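PDB 3FEF: alpha-galacturonidase from Bacillus subtilis, which hydrolyses alpha-1,4-linked galacturonate oligomers, probably di-galacturonate in nature, releasing alpha-D-galacturonate with the help of NAD(+) and Mn(2+). Local coordinates for residues A[203-207]-A[272-276]. Sequence-based numbering, arbitrary orientation.
Sequences GINHF and HLAEF. With MG (magnesium ion), chain G.
In this family 4 glycoside hydrolase metal site, the type II beta turn Ile204–Phe207 linking strands 197-202 and 207-215 packs on the type I turn Leu273–Phe276, whose first residue lies in helix 270-273. At Gly203 (phi 145°, psi -150°) a CB would clash with Phe207 O, 2.3 Å away. His206 takes the left-handed third position of its turn (phi 67°, psi 0°); its CA lies 5.8 Å from His272 CA. No hydrogen bond joins the segments; ring stacking and apolar contacts do. His206 and His272, both chi1 m, stack face to face (centroids 3.9 Å, planes 13°). Phe276 (m) suits the space beside the turn because its flat ring offers a face to Phe207 CB, 3.6 Å above the centroid in a CH-pi contact, while Ile204 CD1 reaches Phe276 CE1 at 4.0 Å. Imidazole suits position 206 because its two nitrogens serve separate partners: ND1 hydrogen-bonds Thr110, while NE2 joins Cys169 and three waters in binding magnesium, the His206 NE2–MG distance being 2.3 Å.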
loop_
_atom_site.group_PDB
_atom_site.type_symbol
_atom_site.label_atom_id
_atom_site.label_comp_id
_atom_site.label_asym_id
_atom_site.label_seq_id
_atom_site.Cartn_x
_atom_site.Cartn_y
_atom_site.Cartn_z
ATOM N N GLY A 203 9.918 -11.907 -12.273
ATOM C CA GLY A 203 8.743 -12.519 -12.873
ATOM C C GLY A 203 8.157 -13.556 -11.937
ATOM O O GLY A 203 8.233 -13.434 -10.718
ATOM N N ILE A 204 7.534 -14.560 -12.508
ATOM C CA ILE A 204 7.071 -15.691 -11.731
ATOM C C ILE A 204 7.760 -16.887 -12.381
ATOM O O ILE A 204 8.222 -16.790 -13.526
ATOM C CB ILE A 204 5.552 -15.841 -11.825
ATOM C CG1 ILE A 204 5.125 -15.937 -13.287
ATOM C CG2 ILE A 204 4.848 -14.652 -11.150
ATOM C CD1 ILE A 204 3.592 -15.976 -13.484
ATOM N N ASN A 205 7.838 -17.999 -11.661
ATOM C CA ASN A 205 8.557 -19.184 -12.144
ATOM C C ASN A 205 8.175 -19.618 -13.573
ATOM O O ASN A 205 6.996 -19.672 -13.923
ATOM C CB ASN A 205 8.360 -20.351 -11.155
ATOM C CG ASN A 205 9.233 -21.556 -11.495
ATOM O OD1 ASN A 205 10.480 -21.475 -11.536
ATOM N ND2 ASN A 205 8.587 -22.662 -11.776
ATOM N N HIS A 206 9.177 -19.932 -14.388
ATOM C CA HIS A 206 8.989 -20.269 -15.814
ATOM C C HIS A 206 8.513 -19.118 -16.688
ATOM O O HIS A 206 8.320 -19.291 -17.890
ATOM C CB HIS A 206 8.074 -21.498 -16.000
ATOM C CG HIS A 206 8.657 -22.761 -15.448
ATOM N ND1 HIS A 206 7.893 -23.845 -15.087
ATOM C CD2 HIS A 206 9.937 -23.085 -15.142
ATOM C CE1 HIS A 206 8.680 -24.802 -14.622
ATOM N NE2 HIS A 206 9.926 -24.366 -14.652
ATOM N N PHE A 207 8.316 -17.951 -16.086
ATOM C CA PHE A 207 7.920 -16.747 -16.820
ATOM C C PHE A 207 8.727 -15.577 -16.230
ATOM O O PHE A 207 8.167 -14.597 -15.735
ATOM C CB PHE A 207 6.419 -16.499 -16.667
ATOM C CG PHE A 207 5.840 -15.528 -17.686
ATOM C CD1 PHE A 207 5.967 -15.771 -19.057
ATOM C CD2 PHE A 207 5.157 -14.390 -17.268
ATOM C CE1 PHE A 207 5.427 -14.884 -19.998
ATOM C CE2 PHE A 207 4.625 -13.504 -18.194
ATOM C CZ PHE A 207 4.760 -13.757 -19.569
ATOM N N HIS A 272 8.789 -23.581 -21.912
ATOM C CA HIS A 272 8.056 -23.058 -20.758
ATOM C C HIS A 272 7.390 -21.737 -21.080
ATOM O O HIS A 272 6.246 -21.514 -20.701
ATOM C CB HIS A 272 8.980 -22.874 -19.559
ATOM C CG HIS A 272 9.414 -24.160 -18.940
ATOM N ND1 HIS A 272 10.735 -24.554 -18.893
ATOM C CD2 HIS A 272 8.701 -25.152 -18.358
ATOM C CE1 HIS A 272 10.817 -25.734 -18.303
ATOM N NE2 HIS A 272 9.599 -26.112 -17.955
ATOM N N LEU A 273 8.115 -20.866 -21.780
ATOM C CA LEU A 273 7.609 -19.554 -22.147
ATOM C C LEU A 273 6.354 -19.721 -22.962
ATOM O O LEU A 273 5.388 -18.960 -22.819
ATOM C CB LEU A 273 8.646 -18.802 -23.001
ATOM C CG LEU A 273 9.943 -18.339 -22.317
ATOM C CD1 LEU A 273 10.959 -17.799 -23.344
ATOM C CD2 LEU A 273 9.665 -17.301 -21.193
ATOM N N ALA A 274 6.393 -20.710 -23.846
ATOM C CA ALA A 274 5.322 -20.920 -24.811
ATOM C C ALA A 274 3.955 -21.115 -24.155
ATOM O O ALA A 274 2.942 -20.898 -24.781
ATOM C CB ALA A 274 5.644 -22.105 -25.713
ATOM N N GLU A 275 3.912 -21.507 -22.892
ATOM C CA GLU A 275 2.618 -21.817 -22.293
ATOM C C GLU A 275 1.925 -20.609 -21.645
ATOM O O GLU A 275 0.775 -20.723 -21.201
ATOM C CB GLU A 275 2.783 -22.929 -21.263
ATOM C CG GLU A 275 3.681 -24.061 -21.740
ATOM C CD GLU A 275 3.444 -25.334 -20.965
ATOM O OE1 GLU A 275 3.894 -25.423 -19.795
ATOM O OE2 GLU A 275 2.792 -26.243 -21.524
ATOM N N PHE A 276 2.619 -19.470 -21.576
ATOM C CA PHE A 276 2.120 -18.320 -20.800
ATOM C C PHE A 276 1.364 -17.281 -21.615
ATOM O O PHE A 276 0.745 -16.400 -21.036
ATOM C CB PHE A 276 3.253 -17.614 -20.033
ATOM C CG PHE A 276 3.698 -18.349 -18.803
ATOM C CD1 PHE A 276 3.227 -17.991 -17.559
ATOM C CD2 PHE A 276 4.589 -19.403 -18.901
ATOM C CE1 PHE A 276 3.635 -18.656 -16.443
ATOM C CE2 PHE A 276 4.982 -20.093 -17.782
ATOM C CZ PHE A 276 4.509 -19.718 -16.548
HETATM MG MG MG G . 11.783 -25.118 -13.520
HETATM O O HOH W 1 12.977 -26.135 -15.256
HETATM O O HOH W 2 13.642 -26.137 -12.452
HETATM O O HOH W 3 10.432 -24.928 -11.619
#